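PDB 6BFI: VIN1 from Oscarella pearsei, which binds actin filaments and may take part in cell-cell adhesion, as a sponge member of the vinculin/alpha-catenin family. Local coordinates for residues T414-A425 with L438-S449. Residues are numbered along the deposited sequence; the frame is centred on the assembly and turned at random.
Sequences TARLADTAELVA and LRKEAAKLRDIS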
ATOM      1  N   THR A 414       7.094 -20.594 -11.672  1.00 47.01           N
ATOM      2  CA  THR A 414       7.117 -19.199 -11.237  1.00 46.93           C
ATOM      3  C   THR A 414       5.979 -18.393 -11.854  1.00 46.69           C
ATOM      4  O   THR A 414       5.420 -17.506 -11.190  1.00 47.54           O
ATOM      5  CB  THR A 414       8.472 -18.563 -11.563  1.00 44.47           C
ATOM      6  OG1 THR A 414       8.470 -17.191 -11.152  1.00 47.02           O
ATOM      7  CG2 THR A 414       8.775 -18.643 -13.056  1.00 43.52           C
ATOM      8  N   ALA A 415       5.602 -18.694 -13.100  1.00 48.91           N
ATOM      9  CA  ALA A 415       4.422 -18.056 -13.673  1.00 53.08           C
ATOM     10  C   ALA A 415       3.183 -18.351 -12.837  1.00 53.22           C
ATOM     11  O   ALA A 415       2.348 -17.465 -12.611  1.00 50.36           O
ATOM     12  CB  ALA A 415       4.217 -18.514 -15.117  1.00 45.10           C
ATOM     13  N   ARG A 416       3.056 -19.591 -12.352  1.00 53.47           N
ATOM     14  CA  ARG A 416       1.909 -19.941 -11.520  1.00 50.07           C
ATOM     15  C   ARG A 416       1.945 -19.205 -10.187  1.00 54.77           C
ATOM     16  O   ARG A 416       0.900 -18.760  -9.690  1.00 43.85           O
ATOM     17  CB  ARG A 416       1.864 -21.451 -11.298  1.00 48.10           C
ATOM     18  CG  ARG A 416       0.653 -21.924 -10.518  1.00 48.31           C
ATOM     19  CD  ARG A 416      -0.635 -21.649 -11.274  1.00 55.56           C
ATOM     20  NE  ARG A 416      -1.767 -22.339 -10.667  1.00 63.77           N
ATOM     21  CZ  ARG A 416      -2.962 -22.464 -11.235  1.00 68.91           C
ATOM     22  NH1 ARG A 416      -3.188 -21.944 -12.433  1.00 72.99           N
ATOM     23  NH2 ARG A 416      -3.929 -23.117 -10.607  1.00 68.76           N
ATOM     24  N   LEU A 417       3.133 -19.071  -9.588  1.00 51.79           N
ATOM     25  CA  LEU A 417       3.249 -18.306  -8.349  1.00 49.14           C
ATOM     26  C   LEU A 417       2.773 -16.872  -8.545  1.00 51.33           C
ATOM     27  O   LEU A 417       1.985 -16.350  -7.745  1.00 55.20           O
ATOM     28  CB  LEU A 417       4.692 -18.320  -7.845  1.00 45.41           C
ATOM     29  CG  LEU A 417       5.262 -19.656  -7.376  1.00 49.34           C
ATOM     30  CD1 LEU A 417       6.674 -19.458  -6.843  1.00 49.97           C
ATOM     31  CD2 LEU A 417       4.360 -20.288  -6.323  1.00 45.37           C
ATOM     32  N   ALA A 418       3.237 -16.219  -9.615  1.00 51.76           N
ATOM     33  CA  ALA A 418       2.849 -14.828  -9.839  1.00 48.89           C
ATOM     34  C   ALA A 418       1.359 -14.706 -10.142  1.00 50.96           C
ATOM     35  O   ALA A 418       0.704 -13.758  -9.690  1.00 48.81           O
ATOM     36  CB  ALA A 418       3.685 -14.225 -10.968  1.00 46.98           C
ATOM     37  N   ASP A 419       0.806 -15.658 -10.902  1.00 55.90           N
ATOM     38  CA  ASP A 419      -0.629 -15.641 -11.176  1.00 60.90           C
ATOM     39  C   ASP A 419      -1.436 -15.775  -9.892  1.00 59.91           C
ATOM     40  O   ASP A 419      -2.416 -15.049  -9.685  1.00 60.94           O
ATOM     41  CB  ASP A 419      -0.994 -16.757 -12.156  1.00 70.19           C
ATOM     42  CG  ASP A 419      -0.640 -16.413 -13.589  1.00 80.69           C
ATOM     43  OD1 ASP A 419       0.187 -15.500 -13.796  1.00 87.66           O
ATOM     44  OD2 ASP A 419      -1.191 -17.055 -14.509  1.00 88.06           O
ATOM     45  N   THR A 420      -1.035 -16.697  -9.014  1.00 56.88           N
ATOM     46  CA  THR A 420      -1.743 -16.870  -7.750  1.00 53.71           C
ATOM     47  C   THR A 420      -1.645 -15.617  -6.890  1.00 50.94           C
ATOM     48  O   THR A 420      -2.634 -15.199  -6.274  1.00 55.03           O
ATOM     49  CB  THR A 420      -1.195 -18.088  -7.008  1.00 55.41           C
ATOM     50  OG1 THR A 420      -1.583 -19.278  -7.705  1.00 59.88           O
ATOM     51  CG2 THR A 420      -1.733 -18.144  -5.585  1.00 55.93           C
ATOM     52  N   ALA A 421      -0.463 -14.995  -6.842  1.00 48.41           N
ATOM     53  CA  ALA A 421      -0.340 -13.723  -6.138  1.00 45.30           C
ATOM     54  C   ALA A 421      -1.300 -12.685  -6.709  1.00 44.63           C
ATOM     55  O   ALA A 421      -1.915 -11.918  -5.958  1.00 43.81           O
ATOM     56  CB  ALA A 421       1.102 -13.221  -6.206  1.00 40.89           C
ATOM     57  N   GLU A 422      -1.459 -12.661  -8.036  1.00 43.77           N
ATOM     58  CA  GLU A 422      -2.392 -11.720  -8.647  1.00 51.34           C
ATOM     59  C   GLU A 422      -3.831 -12.025  -8.247  1.00 54.20           C
ATOM     60  O   GLU A 422      -4.617 -11.104  -7.986  1.00 55.14           O
ATOM     61  CB  GLU A 422      -2.241 -11.740 -10.168  1.00 55.08           C
ATOM     62  CG  GLU A 422      -3.286 -10.913 -10.902  1.00 68.33           C
ATOM     63  CD  GLU A 422      -3.232  -9.442 -10.533  1.00 74.01           C
ATOM     64  OE1 GLU A 422      -2.112  -8.899 -10.421  1.00 76.42           O
ATOM     65  OE2 GLU A 422      -4.309  -8.832 -10.349  1.00 73.17           O
ATOM     66  N   LEU A 423      -4.195 -13.310  -8.194  1.00 52.98           N
ATOM     67  CA  LEU A 423      -5.546 -13.683  -7.784  1.00 50.78           C
ATOM     68  C   LEU A 423      -5.818 -13.249  -6.351  1.00 50.16           C
ATOM     69  O   LEU A 423      -6.872 -12.679  -6.052  1.00 53.81           O
ATOM     70  CB  LEU A 423      -5.750 -15.192  -7.931  1.00 54.48           C
ATOM     71  CG  LEU A 423      -7.091 -15.725  -7.420  1.00 58.64           C
ATOM     72  CD1 LEU A 423      -8.243 -15.146  -8.228  1.00 62.03           C
ATOM     73  CD2 LEU A 423      -7.130 -17.244  -7.449  1.00 63.71           C
ATOM     74  N   VAL A 424      -4.873 -13.517  -5.448  1.00 49.59           N
ATOM     75  CA  VAL A 424      -5.029 -13.099  -4.057  1.00 50.80           C
ATOM     76  C   VAL A 424      -5.158 -11.584  -3.968  1.00 53.44           C
ATOM     77  O   VAL A 424      -5.991 -11.059  -3.219  1.00 58.33           O
ATOM     78  CB  VAL A 424      -3.853 -13.622  -3.210  1.00 51.21           C
ATOM     79  CG1 VAL A 424      -3.766 -12.873  -1.893  1.00 46.93           C
ATOM     80  CG2 VAL A 424      -4.007 -15.113  -2.966  1.00 51.34           C
ATOM     81  N   ALA A 425      -4.348 -10.860  -4.743  1.00 55.05           N
ATOM     82  CA  ALA A 425      -4.414  -9.404  -4.722  1.00 48.19           C
ATOM     83  C   ALA A 425      -5.743  -8.892  -5.263  1.00 52.84           C
ATOM     84  O   ALA A 425      -6.199  -7.812  -4.870  1.00 54.67           O
ATOM     85  CB  ALA A 425      -3.251  -8.816  -5.524  1.00 46.94           C
ATOM     86  N   LEU A 438       1.680  -6.440  -3.034  1.00 57.10           N
ATOM     87  CA  LEU A 438       1.689  -7.798  -3.567  1.00 55.13           C
ATOM     88  C   LEU A 438       1.949  -7.795  -5.068  1.00 56.01           C
ATOM     89  O   LEU A 438       2.791  -8.552  -5.567  1.00 56.36           O
ATOM     90  CB  LEU A 438       0.361  -8.487  -3.255  1.00 57.95           C
ATOM     91  CG  LEU A 438       0.434  -9.730  -2.372  1.00 59.30           C
ATOM     92  CD1 LEU A 438      -0.945 -10.358  -2.225  1.00 63.49           C
ATOM     93  CD2 LEU A 438       1.429 -10.726  -2.939  1.00 53.99           C
ATOM     94  N   ARG A 439       1.235  -6.940  -5.806  1.00 56.90           N
ATOM     95  CA  ARG A 439       1.435  -6.879  -7.250  1.00 58.85           C
ATOM     96  C   ARG A 439       2.864  -6.473  -7.592  1.00 60.13           C
ATOM     97  O   ARG A 439       3.451  -6.987  -8.555  1.00 56.11           O
ATOM     98  CB  ARG A 439       0.432  -5.912  -7.879  1.00 59.69           C
ATOM     99  CG  ARG A 439      -1.022  -6.331  -7.716  1.00 58.92           C
ATOM    100  CD  ARG A 439      -1.933  -5.505  -8.608  1.00 61.35           C
ATOM    101  NE  ARG A 439      -3.300  -6.016  -8.625  1.00 62.56           N
ATOM    102  CZ  ARG A 439      -4.309  -5.475  -7.951  1.00 65.58           C
ATOM    103  NH1 ARG A 439      -4.109  -4.396  -7.204  1.00 64.74           N
ATOM    104  NH2 ARG A 439      -5.520  -6.010  -8.028  1.00 73.75           N
ATOM    105  N   LYS A 440       3.446  -5.558  -6.809  1.00 63.35           N
ATOM    106  CA  LYS A 440       4.830  -5.158  -7.039  1.00 60.50           C
ATOM    107  C   LYS A 440       5.777  -6.337  -6.846  1.00 60.22           C
ATOM    108  O   LYS A 440       6.665  -6.580  -7.673  1.00 62.02           O
ATOM    109  CB  LYS A 440       5.204  -4.002  -6.109  1.00 63.90           C
ATOM    110  CG  LYS A 440       6.509  -3.308  -6.470  1.00 70.04           C
ATOM    111  CD  LYS A 440       6.721  -2.045  -5.644  1.00 79.32           C
ATOM    112  CE  LYS A 440       7.181  -2.364  -4.230  1.00 85.06           C
ATOM    113  NZ  LYS A 440       8.578  -2.884  -4.203  1.00 87.07           N
ATOM    114  N   GLU A 441       5.591  -7.094  -5.761  1.00 61.84           N
ATOM    115  CA  GLU A 441       6.452  -8.247  -5.517  1.00 61.78           C
ATOM    116  C   GLU A 441       6.282  -9.314  -6.593  1.00 57.36           C
ATOM    117  O   GLU A 441       7.244 -10.015  -6.935  1.00 57.57           O
ATOM    118  CB  GLU A 441       6.171  -8.826  -4.132  1.00 62.87           C
ATOM    119  CG  GLU A 441       6.390  -7.827  -3.009  1.00 67.68           C
ATOM    120  CD  GLU A 441       6.210  -8.436  -1.634  1.00 73.78           C
ATOM    121  OE1 GLU A 441       6.743  -7.865  -0.659  1.00 80.30           O
ATOM    122  OE2 GLU A 441       5.539  -9.483  -1.530  1.00 75.29           O
ATOM    123  N   ALA A 442       5.074  -9.446  -7.145  1.00 54.14           N
ATOM    124  CA  ALA A 442       4.863 -10.386  -8.241  1.00 49.81           C
ATOM    125  C   ALA A 442       5.600  -9.938  -9.499  1.00 48.92           C
ATOM    126  O   ALA A 442       6.276 -10.742 -10.156  1.00 49.59           O
ATOM    127  CB  ALA A 442       3.367 -10.544  -8.516  1.00 49.35           C
ATOM    128  N   ALA A 443       5.476  -8.655  -9.855  1.00 48.57           N
ATOM    129  CA  ALA A 443       6.176  -8.144 -11.031  1.00 48.77           C
ATOM    130  C   ALA A 443       7.685  -8.291 -10.880  1.00 47.71           C
ATOM    131  O   ALA A 443       8.389  -8.615 -11.847  1.00 45.39           O
ATOM    132  CB  ALA A 443       5.797  -6.684 -11.277  1.00 51.89           C
ATOM    133  N   LYS A 444       8.198  -8.065  -9.667  1.00 48.67           N
ATOM    134  CA  LYS A 444       9.610  -8.315  -9.404  1.00 49.14           C
ATOM    135  C   LYS A 444       9.953  -9.787  -9.591  1.00 52.11           C
ATOM    136  O   LYS A 444      10.998 -10.121 -10.166  1.00 53.54           O
ATOM    137  CB  LYS A 444       9.971  -7.849  -7.994  1.00 57.14           C
ATOM    138  CG  LYS A 444      11.183  -8.550  -7.405  1.00 67.61           C
ATOM    139  CD  LYS A 444      11.739  -7.810  -6.200  1.00 74.51           C
ATOM    140  CE  LYS A 444      12.906  -8.574  -5.593  1.00 77.98           C
ATOM    141  NZ  LYS A 444      13.664  -7.765  -4.600  1.00 82.76           N
ATOM    142  N   LEU A 445       9.078 -10.684  -9.124  1.00 49.35           N
ATOM    143  CA  LEU A 445       9.350 -12.112  -9.268  1.00 46.60           C
ATOM    144  C   LEU A 445       9.435 -12.518 -10.735  1.00 47.13           C
ATOM    145  O   LEU A 445      10.336 -13.271 -11.126  1.00 38.56           O
ATOM    146  CB  LEU A 445       8.283 -12.931  -8.547  1.00 43.03           C
ATOM    147  CG  LEU A 445       8.512 -14.444  -8.567  1.00 46.47           C
ATOM    148  CD1 LEU A 445       9.837 -14.789  -7.911  1.00 47.36           C
ATOM    149  CD2 LEU A 445       7.364 -15.179  -7.883  1.00 46.69           C
ATOM    150  N   ARG A 446       8.506 -12.036 -11.565  1.00 50.49           N
ATOM    151  CA  ARG A 446       8.590 -12.314 -12.997  1.00 53.88           C
ATOM    152  C   ARG A 446       9.887 -11.763 -13.581  1.00 52.54           C
ATOM    153  O   ARG A 446      10.611 -12.464 -14.311  1.00 52.40           O
ATOM    154  CB  ARG A 446       7.382 -11.717 -13.721  1.00 56.59           C
ATOM    155  CG  ARG A 446       6.033 -12.291 -13.306  1.00 60.12           C
ATOM    156  CD  ARG A 446       4.916 -11.711 -14.163  1.00 64.55           C
ATOM    157  NE  ARG A 446       3.681 -12.485 -14.072  1.00 71.63           N
ATOM    158  CZ  ARG A 446       2.604 -12.100 -13.396  1.00 78.83           C
ATOM    159  NH1 ARG A 446       2.600 -10.943 -12.748  1.00 81.54           N
ATOM    160  NH2 ARG A 446       1.527 -12.874 -13.370  1.00 81.25           N
ATOM    161  N   ASP A 447      10.206 -10.507 -13.247  1.00 49.85           N
ATOM    162  CA  ASP A 447      11.380  -9.855 -13.817  1.00 55.88           C
ATOM    163  C   ASP A 447      12.656 -10.627 -13.500  1.00 53.16           C
ATOM    164  O   ASP A 447      13.460 -10.906 -14.396  1.00 52.08           O
ATOM    165  CB  ASP A 447      11.475  -8.416 -13.311  1.00 60.49           C
ATOM    166  CG  ASP A 447      12.649  -7.668 -13.909  1.00 63.54           C
ATOM    167  OD1 ASP A 447      12.580  -7.312 -15.106  1.00 63.22           O
ATOM    168  OD2 ASP A 447      13.638  -7.433 -13.183  1.00 66.67           O
ATOM    169  N   ILE A 448      12.859 -10.986 -12.229  1.00 51.81           N
ATOM    170  CA  ILE A 448      14.055 -11.745 -11.874  1.00 53.46           C
ATOM    171  C   ILE A 448      13.979 -13.159 -12.433  1.00 54.69           C
ATOM    172  O   ILE A 448      15.012 -13.791 -12.689  1.00 60.14           O
ATOM    173  CB  ILE A 448      14.273 -11.745 -10.349  1.00 56.83           C
ATOM    174  CG1 ILE A 448      15.624 -12.375  -9.999  1.00 57.25           C
ATOM    175  CG2 ILE A 448      13.153 -12.489  -9.640  1.00 59.78           C
ATOM    176  CD1 ILE A 448      16.798 -11.780 -10.761  1.00 58.08           C
ATOM    177  N   SER A 449      12.769 -13.676 -12.651  1.00 52.46           N
ATOM    178  CA  SER A 449      12.635 -14.995 -13.260  1.00 48.65           C
ATOM    179  C   SER A 449      13.143 -15.000 -14.696  1.00 51.89           C
ATOM    180  O   SER A 449      13.580 -16.046 -15.193  1.00 52.07           O
ATOM    181  CB  SER A 449      11.178 -15.456 -13.208  1.00 51.30           C
ATOM    182  OG  SER A 449      10.733 -15.594 -11.869  1.00 59.29           O
TER
HETATM  183  O   HOH W   1       0.112  -9.368 -11.220  1.00 51.57           O
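Arg446 reaches across to lie against Ala418. From CB its chain leaves with CG anti to its own carbonyl carbon (chi1 -63°) and, extended to NE, crosses to the other helix. CG passes the Ala418 methyl; NE comes closer still, and CZ sits 3.4 Å from Ala418 CB, which lies over the centre of one guanidinium face. At the tip the branches part: NH2 forms a salt bridge with Asp419 OD1 at 3.0 Å, the acceptor in the guanidinium plane but the hydrogen bond bent to 133°, while NH1 makes a weak bond to a water modelled too close to Glu422 OE1 for a bridge between the two to be sure. Glu422, its chain bent at chi2, meanwhile turns OE2 toward Arg439 NE in a weak, nearly straight salt bridge of 3.5 Å; Ala425 CB lies over one face of that guanidinium. In place of Glu422, a glutamine would probably leave Arg439 without its countercharge across the helix pair. Further in, the axes of segments 414-425 and 438-449 run antiparallel (168°) and approach to 9.2 Å, close because alanines meet: Ala421 CB is 4.2 Å from Ala442 CB. Leu438 flanks them, its CD1 3.8 Å from Val424 CG1. Beyond, Leu445 packs on Leu417, and Thr414 OG1 lies 2.9 Å from Ser449 OG. The pair is a helical hairpin, helix 399-427 turning back into helix 432-449, in the all-helical, bundle-built architecture of the vinculin family. Helix 466-493 packs on it through Trp479 and Met486 against Leu445, and helix 344-375 meets the 414-425 side at Thr420, Leu423 and Val424.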